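Local coordinates for alanine racemase 1 (Caldanaerobacter subterraneus subsp. tengcongensis MB4, PDB 4Y2W), which belongs to the alanine racemase family, each subunit of its dimer joining an N-terminal TIM-barrel domain to a C-terminal domain rich in beta strands, at residues Lys258-Gly263 with Phe272-Lys277; Val279-Pro284 with Ile321-Val326. The protein carries 1 engineered substitution. All coordinates share one frame; numbering follows the deposited sequence.

Interaction 1: Lys258-Gly263 with Phe272-Lys277; sequences KDVPAG and FVTKRK
The flat peptide carbonyls of Pro261 and Thr274 are met in different ways: the hydroxyl of Thr274 approaches Pro261 O in the carbonyl plane, on a lone pair, whereas Gly263 N stands above the plane of the Thr274 carbonyl, about 40° out of it. These bonds tie together the base of a beta hairpin in the C-terminal domain, a short excursion between the neighbouring antiparallel strands 248-260 and 278-283. Thr274 suits the place because its side chain points at the other segment and a hydroxyl can both give and accept. OG1 lies between the backbone N and the carbonyl carbon (chi1 49°), donates to Pro261 O at 2.8 Å and accepts from the backbone N of Phe264. Its methyl serves the apolar side, where CG2 of Thr274 lies 4.2 Å from CG2 of Val260, the two side chains crossing obliquely. Val260 is buried here, and Ile142 of the second subunit packs on it.

The bond from Gly263 N to Thr274 O is 2.9 Å long, with an N-H...O angle of 156°. A glycine adopts the positive phi of this turn readily, and Val273 CG2 rests on its backbone, 3.4 Å from Gly263 C. Small Ala262 sets its CB 3.7 Å from Arg276 N. The long, charged side chains suit this exposed surface: the guanidinium of Arg276 makes a salt bridge with Asp325, and Lys275 NZ bends back to Val273 O at 3.2 Å. The amine of Lys277 lies near Asp259 without a salt bridge, Lys277 NZ standing 5.0 Å from Asp259 OD1, and Lys277 CA comes to 3.6 Å from Val260 O.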
ATOM      1  N   LYS A 258      -9.844   1.982  27.858  1.00 36.86           N
ATOM      2  CA  LYS A 258     -10.975   1.553  28.682  1.00 36.75           C
ATOM      3  C   LYS A 258     -10.601   0.414  29.624  1.00 36.92           C
ATOM      4  O   LYS A 258      -9.756  -0.425  29.307  1.00 36.39           O
ATOM      5  CB  LYS A 258     -12.188   1.153  27.831  1.00 36.90           C
ATOM      6  CG  LYS A 258     -11.898   0.233  26.654  1.00 36.80           C
ATOM      7  CD  LYS A 258     -13.138  -0.553  26.232  1.00 36.08           C
ATOM      8  CE  LYS A 258     -13.281  -0.655  24.723  1.00 36.17           C
ATOM      9  NZ  LYS A 258     -12.012  -1.009  24.032  1.00 36.72           N
ATOM     10  N   ASP A 259     -11.236   0.424  30.793  1.00 37.38           N
ATOM     11  CA  ASP A 259     -11.139  -0.652  31.767  1.00 37.20           C
ATOM     12  C   ASP A 259     -12.318  -1.583  31.553  1.00 37.49           C
ATOM     13  O   ASP A 259     -13.462  -1.129  31.527  1.00 37.78           O
ATOM     14  CB  ASP A 259     -11.199  -0.089  33.183  1.00 37.48           C
ATOM     15  CG  ASP A 259      -9.945   0.672  33.565  1.00 37.91           C
ATOM     16  OD1 ASP A 259      -8.981   0.028  34.026  1.00 39.68           O
ATOM     17  OD2 ASP A 259      -9.922   1.909  33.412  1.00 37.72           O
ATOM     18  N   VAL A 260     -12.050  -2.877  31.397  1.00 37.51           N
ATOM     19  CA  VAL A 260     -13.114  -3.860  31.182  1.00 37.95           C
ATOM     20  C   VAL A 260     -12.938  -5.058  32.107  1.00 38.55           C
ATOM     21  O   VAL A 260     -11.823  -5.345  32.540  1.00 38.72           O
ATOM     22  CB  VAL A 260     -13.164  -4.352  29.715  1.00 37.83           C
ATOM     23  CG1 VAL A 260     -13.391  -3.186  28.769  1.00 37.53           C
ATOM     24  CG2 VAL A 260     -11.897  -5.114  29.339  1.00 38.16           C
ATOM     25  N   PRO A 261     -14.038  -5.772  32.402  1.00 39.30           N
ATOM     26  CA  PRO A 261     -13.961  -6.974  33.228  1.00 39.91           C
ATOM     27  C   PRO A 261     -13.488  -8.200  32.439  1.00 39.07           C
ATOM     28  O   PRO A 261     -13.138  -8.086  31.265  1.00 38.73           O
ATOM     29  CB  PRO A 261     -15.409  -7.161  33.687  1.00 40.01           C
ATOM     30  CG  PRO A 261     -16.210  -6.653  32.536  1.00 39.91           C
ATOM     31  CD  PRO A 261     -15.425  -5.494  31.978  1.00 39.72           C
ATOM     32  N   ALA A 262     -13.468  -9.357  33.097  1.00 38.73           N
ATOM     33  CA  ALA A 262     -13.213 -10.624  32.424  1.00 38.69           C
ATOM     34  C   ALA A 262     -14.452 -11.020  31.631  1.00 39.15           C
ATOM     35  O   ALA A 262     -15.553 -10.541  31.908  1.00 39.85           O
ATOM     36  CB  ALA A 262     -12.866 -11.702  33.434  1.00 38.90           C
ATOM     37  N   GLY A 263     -14.268 -11.885  30.640  1.00 39.22           N
ATOM     38  CA  GLY A 263     -15.360 -12.280  29.755  1.00 39.36           C
ATOM     39  C   GLY A 263     -15.800 -11.171  28.811  1.00 39.37           C
ATOM     40  O   GLY A 263     -16.921 -11.201  28.301  1.00 40.08           O
ATOM     41  N   PHE A 272     -11.481 -12.658  20.295  1.00 41.42           N
ATOM     42  CA  PHE A 272     -10.774 -12.582  21.574  1.00 41.72           C
ATOM     43  C   PHE A 272     -11.752 -12.296  22.715  1.00 42.52           C
ATOM     44  O   PHE A 272     -12.754 -11.599  22.535  1.00 43.05           O
ATOM     45  CB  PHE A 272      -9.695 -11.495  21.522  1.00 41.41           C
ATOM     46  CG  PHE A 272      -8.890 -11.362  22.791  1.00 41.81           C
ATOM     47  CD1 PHE A 272      -9.313 -10.522  23.818  1.00 41.55           C
ATOM     48  CD2 PHE A 272      -7.703 -12.069  22.959  1.00 42.09           C
ATOM     49  CE1 PHE A 272      -8.576 -10.400  24.986  1.00 41.16           C
ATOM     50  CE2 PHE A 272      -6.960 -11.947  24.125  1.00 41.25           C
ATOM     51  CZ  PHE A 272      -7.397 -11.111  25.139  1.00 41.23           C
ATOM     52  N   VAL A 273     -11.449 -12.850  23.884  1.00 42.61           N
ATOM     53  CA  VAL A 273     -12.173 -12.538  25.111  1.00 42.24           C
ATOM     54  C   VAL A 273     -11.173 -12.431  26.259  1.00 41.96           C
ATOM     55  O   VAL A 273     -10.256 -13.242  26.371  1.00 42.19           O
ATOM     56  CB  VAL A 273     -13.251 -13.598  25.437  1.00 42.32           C
ATOM     57  CG1 VAL A 273     -12.627 -14.954  25.755  1.00 41.80           C
ATOM     58  CG2 VAL A 273     -14.135 -13.128  26.583  1.00 42.16           C
ATOM     59  N   THR A 274     -11.345 -11.423  27.102  1.00 42.33           N
ATOM     60  CA  THR A 274     -10.478 -11.245  28.257  1.00 42.85           C
ATOM     61  C   THR A 274     -10.664 -12.390  29.248  1.00 44.43           C
ATOM     62  O   THR A 274     -11.783 -12.866  29.459  1.00 43.58           O
ATOM     63  CB  THR A 274     -10.755  -9.909  28.970  1.00 42.14           C
ATOM     64  OG1 THR A 274     -12.165  -9.754  29.186  1.00 41.25           O
ATOM     65  CG2 THR A 274     -10.240  -8.749  28.138  1.00 42.01           C
ATOM     66  N   LYS A 275      -9.553 -12.834  29.834  1.00 47.15           N
ATOM     67  CA  LYS A 275      -9.557 -13.847  30.892  1.00 48.03           C
ATOM     68  C   LYS A 275      -9.321 -13.203  32.264  1.00 47.37           C
ATOM     69  O   LYS A 275      -9.140 -13.905  33.260  1.00 48.53           O
ATOM     70  CB  LYS A 275      -8.487 -14.916  30.618  1.00 48.91           C
ATOM     71  CG  LYS A 275      -8.813 -15.864  29.470  1.00 50.20           C
ATOM     72  CD  LYS A 275      -8.328 -15.339  28.125  1.00 51.96           C
ATOM     73  CE  LYS A 275      -8.781 -16.235  26.976  1.00 52.81           C
ATOM     74  NZ  LYS A 275      -8.406 -15.691  25.638  1.00 52.44           N
ATOM     75  N   ARG A 276      -9.336 -11.872  32.312  1.00 46.42           N
ATOM     76  CA  ARG A 276      -9.053 -11.130  33.538  1.00 46.66           C
ATOM     77  C   ARG A 276      -9.497  -9.673  33.404  1.00 46.99           C
ATOM     78  O   ARG A 276      -9.859  -9.228  32.317  1.00 47.28           O
ATOM     79  CB  ARG A 276      -7.550 -11.173  33.834  1.00 46.17           C
ATOM     80  CG  ARG A 276      -6.685 -10.728  32.661  1.00 46.19           C
ATOM     81  CD  ARG A 276      -5.276 -10.339  33.083  1.00 45.73           C
ATOM     82  NE  ARG A 276      -4.495  -9.868  31.940  1.00 45.73           N
ATOM     83  CZ  ARG A 276      -3.261  -9.373  32.009  1.00 45.88           C
ATOM     84  NH1 ARG A 276      -2.650  -8.973  30.899  1.00 45.12           N
ATOM     85  NH2 ARG A 276      -2.631  -9.268  33.176  1.00 45.86           N
ATOM     86  N   LYS A 277      -9.466  -8.939  34.513  1.00 46.65           N
ATOM     87  CA  LYS A 277      -9.598  -7.489  34.467  1.00 47.34           C
ATOM     88  C   LYS A 277      -8.468  -6.930  33.615  1.00 46.88           C
ATOM     89  O   LYS A 277      -7.303  -7.279  33.822  1.00 48.90           O
ATOM     90  CB  LYS A 277      -9.536  -6.869  35.869  1.00 49.81           C
ATOM     91  CG  LYS A 277     -10.812  -6.164  36.300  1.00 52.26           C
ATOM     92  CD  LYS A 277     -10.514  -4.943  37.160  1.00 54.18           C
ATOM     93  CE  LYS A 277     -11.717  -4.014  37.244  1.00 56.40           C
ATOM     94  NZ  LYS A 277     -12.067  -3.391  35.934  1.00 57.75           N
TER

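Interaction 2: Val279-Pro284 with Ile321-Val326; sequences VIATIP and IDVTDV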
ATOM      1  N   VAL A 279      -6.911  -3.518  30.912  1.00 39.43           N
ATOM      2  CA  VAL A 279      -6.922  -2.191  30.307  1.00 39.38           C
ATOM      3  C   VAL A 279      -6.642  -2.348  28.814  1.00 38.61           C
ATOM      4  O   VAL A 279      -5.557  -2.774  28.422  1.00 38.23           O
ATOM      5  CB  VAL A 279      -5.855  -1.263  30.929  1.00 40.05           C
ATOM      6  CG1 VAL A 279      -5.934   0.132  30.320  1.00 39.61           C
ATOM      7  CG2 VAL A 279      -6.027  -1.188  32.440  1.00 40.43           C
ATOM      8  N   ILE A 280      -7.629  -2.009  27.988  1.00 38.48           N
ATOM      9  CA  ILE A 280      -7.508  -2.111  26.534  1.00 37.60           C
ATOM     10  C   ILE A 280      -7.287  -0.736  25.923  1.00 37.18           C
ATOM     11  O   ILE A 280      -8.045   0.200  26.183  1.00 38.50           O
ATOM     12  CB  ILE A 280      -8.781  -2.721  25.906  1.00 37.09           C
ATOM     13  CG1 ILE A 280      -9.123  -4.055  26.579  1.00 37.80           C
ATOM     14  CG2 ILE A 280      -8.618  -2.893  24.400  1.00 36.56           C
ATOM     15  CD1 ILE A 280      -7.984  -5.054  26.599  1.00 38.16           C
ATOM     16  N   ALA A 281      -6.248  -0.614  25.108  1.00 36.06           N
ATOM     17  CA  ALA A 281      -6.030   0.607  24.351  1.00 36.04           C
ATOM     18  C   ALA A 281      -6.408   0.374  22.892  1.00 35.80           C
ATOM     19  O   ALA A 281      -6.250  -0.730  22.367  1.00 35.87           O
ATOM     20  CB  ALA A 281      -4.585   1.061  24.466  1.00 36.17           C
ATOM     21  N   THR A 282      -6.922   1.417  22.251  1.00 34.54           N
ATOM     22  CA  THR A 282      -7.204   1.389  20.826  1.00 33.92           C
ATOM     23  C   THR A 282      -6.199   2.312  20.138  1.00 33.46           C
ATOM     24  O   THR A 282      -5.892   3.398  20.643  1.00 32.97           O
ATOM     25  CB  THR A 282      -8.638   1.862  20.530  1.00 33.89           C
ATOM     26  OG1 THR A 282      -9.556   1.187  21.397  1.00 34.99           O
ATOM     27  CG2 THR A 282      -9.011   1.582  19.090  1.00 33.87           C
ATOM     28  N   ILE A 283      -5.686   1.883  18.991  1.00 32.27           N
ATOM     29  CA  ILE A 283      -4.689   2.663  18.268  1.00 32.00           C
ATOM     30  C   ILE A 283      -5.125   2.850  16.818  1.00 31.25           C
ATOM     31  O   ILE A 283      -5.605   1.909  16.182  1.00 30.61           O
ATOM     32  CB  ILE A 283      -3.280   2.032  18.354  1.00 32.51           C
ATOM     33  CG1 ILE A 283      -3.316   0.528  18.033  1.00 33.14           C
ATOM     34  CG2 ILE A 283      -2.685   2.255  19.740  1.00 32.18           C
ATOM     35  CD1 ILE A 283      -1.982  -0.169  18.217  1.00 33.62           C
ATOM     36  N   PRO A 284      -4.958   4.068  16.282  1.00 30.81           N
ATOM     37  CA  PRO A 284      -5.504   4.384  14.969  1.00 30.58           C
ATOM     38  C   PRO A 284      -4.614   3.901  13.821  1.00 30.56           C
ATOM     39  O   PRO A 284      -4.241   4.685  12.949  1.00 29.82           O
ATOM     40  CB  PRO A 284      -5.598   5.910  15.007  1.00 30.46           C
ATOM     41  CG  PRO A 284      -4.427   6.311  15.839  1.00 30.75           C
ATOM     42  CD  PRO A 284      -4.230   5.215  16.856  1.00 30.81           C
ATOM     43  N   ILE A 321      -5.009  -3.293  21.690  1.00 33.57           N
ATOM     44  CA  ILE A 321      -3.872  -3.917  22.356  1.00 34.03           C
ATOM     45  C   ILE A 321      -4.126  -4.021  23.858  1.00 34.46           C
ATOM     46  O   ILE A 321      -4.765  -3.151  24.446  1.00 34.84           O
ATOM     47  CB  ILE A 321      -2.557  -3.140  22.105  1.00 34.03           C
ATOM     48  CG1 ILE A 321      -2.769  -1.628  22.255  1.00 34.16           C
ATOM     49  CG2 ILE A 321      -2.016  -3.453  20.719  1.00 34.07           C
ATOM     50  CD1 ILE A 321      -1.484  -0.833  22.394  1.00 33.82           C
ATOM     51  N   ASP A 322      -3.627  -5.093  24.469  1.00 35.11           N
ATOM     52  CA  ASP A 322      -3.752  -5.298  25.908  1.00 35.38           C
ATOM     53  C   ASP A 322      -2.606  -4.587  26.612  1.00 35.80           C
ATOM     54  O   ASP A 322      -1.450  -4.985  26.480  1.00 36.21           O
ATOM     55  CB  ASP A 322      -3.735  -6.794  26.251  1.00 35.27           C
ATOM     56  CG  ASP A 322      -4.101  -7.066  27.702  1.00 35.14           C
ATOM     57  OD1 ASP A 322      -3.906  -6.169  28.547  1.00 35.37           O
ATOM     58  OD2 ASP A 322      -4.586  -8.176  27.998  1.00 34.85           O
ATOM     59  N   VAL A 323      -2.934  -3.541  27.365  1.00 36.30           N
ATOM     60  CA  VAL A 323      -1.920  -2.742  28.054  1.00 37.16           C
ATOM     61  C   VAL A 323      -2.014  -2.895  29.574  1.00 38.06           C
ATOM     62  O   VAL A 323      -1.551  -2.034  30.326  1.00 38.81           O
ATOM     63  CB  VAL A 323      -2.011  -1.253  27.646  1.00 36.69           C
ATOM     64  CG1 VAL A 323      -1.787  -1.104  26.148  1.00 36.79           C
ATOM     65  CG2 VAL A 323      -3.350  -0.646  28.042  1.00 36.44           C
ATOM     66  N   THR A 324      -2.593  -4.008  30.019  1.00 38.92           N
ATOM     67  CA  THR A 324      -2.829  -4.254  31.439  1.00 39.44           C
ATOM     68  C   THR A 324      -1.544  -4.316  32.267  1.00 40.33           C
ATOM     69  O   THR A 324      -1.530  -3.896  33.421  1.00 40.75           O
ATOM     70  CB  THR A 324      -3.593  -5.573  31.634  1.00 39.27           C
ATOM     71  OG1 THR A 324      -4.754  -5.575  30.793  1.00 38.22           O
ATOM     72  CG2 THR A 324      -4.008  -5.754  33.093  1.00 39.72           C
ATOM     73  N   ASP A 325      -0.472  -4.833  31.674  1.00 41.68           N
ATOM     74  CA  ASP A 325       0.793  -5.016  32.385  1.00 42.59           C
ATOM     75  C   ASP A 325       1.679  -3.772  32.383  1.00 43.87           C
ATOM     76  O   ASP A 325       2.693  -3.740  33.075  1.00 43.89           O
ATOM     77  CB  ASP A 325       1.575  -6.184  31.781  1.00 42.39           C
ATOM     78  CG  ASP A 325       0.765  -7.460  31.722  1.00 42.71           C
ATOM     79  OD1 ASP A 325      -0.082  -7.674  32.616  1.00 42.11           O
ATOM     80  OD2 ASP A 325       0.978  -8.245  30.772  1.00 43.98           O
ATOM     81  N   VAL A 326       1.307  -2.758  31.606  1.00 46.43           N
ATOM     82  CA  VAL A 326       2.106  -1.540  31.499  1.00 47.94           C
ATOM     83  C   VAL A 326       1.540  -0.454  32.413  1.00 49.42           C
ATOM     84  O   VAL A 326       0.361  -0.106  32.314  1.00 49.63           O
ATOM     85  CB  VAL A 326       2.147  -1.027  30.048  1.00 48.13           C
ATOM     86  CG1 VAL A 326       3.047   0.199  29.940  1.00 48.54           C
ATOM     87  CG2 VAL A 326       2.623  -2.129  29.113  1.00 48.18           C
TER
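Val279 O accepts the N-H of Val323 at 2.9 Å, and Val279 N gives its hydrogen to Thr324 OG1 at 3.0 Å. Threonine suits the second bond: OG1, anti to the carbonyl carbon (chi1 -51°), receives the N-H of Val279, an acceptor role a hydroxyl can fill. Asp322 steadies this end from its own segment, as OD1 takes the backbone N of Thr324 at 2.9 Å in an Asx turn. The chain then leaves strand 319-322 through a type I turn from Val323 to Val326. Antiparallel pairing joins the edges of strands 278-283 and 319-322 in the mixed sheet of the C-terminal domain: Ala281 and Ile321 form a hydrogen-bonded pair with reciprocal N-H...O bonds, and Ile280 faces Asp322 in a non-hydrogen-bonded one. On the face carrying Ala281 and Ile321, apolar side chains pack, Ile321 laying CG1 beside the small Ala281 CB. Val279 and Val323 adjoin them, their side chains crossing at about a right angle: Val323 CG2 meets Val279 CG1 at 3.5 Å, and Val323 CG1 meets Ala281 CB at 3.9 Å. Thr282 points away from Ile321-Val326 and bonds through OG1 to Arg138 O of the second subunit, while Ile283 CD1 touches Ile321 CG2 at 4.1 Å.

In the fold
Interactions 1 and 2 follow one another along the chain, interaction 1 closing before interaction 2 opens, and their centres lie about 11 Å apart. Strand 278-283 connects them: it pairs with strand 248-260, which carries residues 258-260, and with strand 319-322, so all three belong to one mixed sheet of the C-terminal domain. The backbone crosses between the contacts at Lys258 O and Ile280 N, 3.0 Å apart and probably hydrogen-bonded. The loop after strand 272-273 meets the Val323-Val326 turn, Arg276 NH1 packing on Thr324 CB. Interaction 1 forms the exposed outer tip, whereas interaction 2 is buried and runs inward until the Ile283 side chain is about 13 Å from a bound alanine.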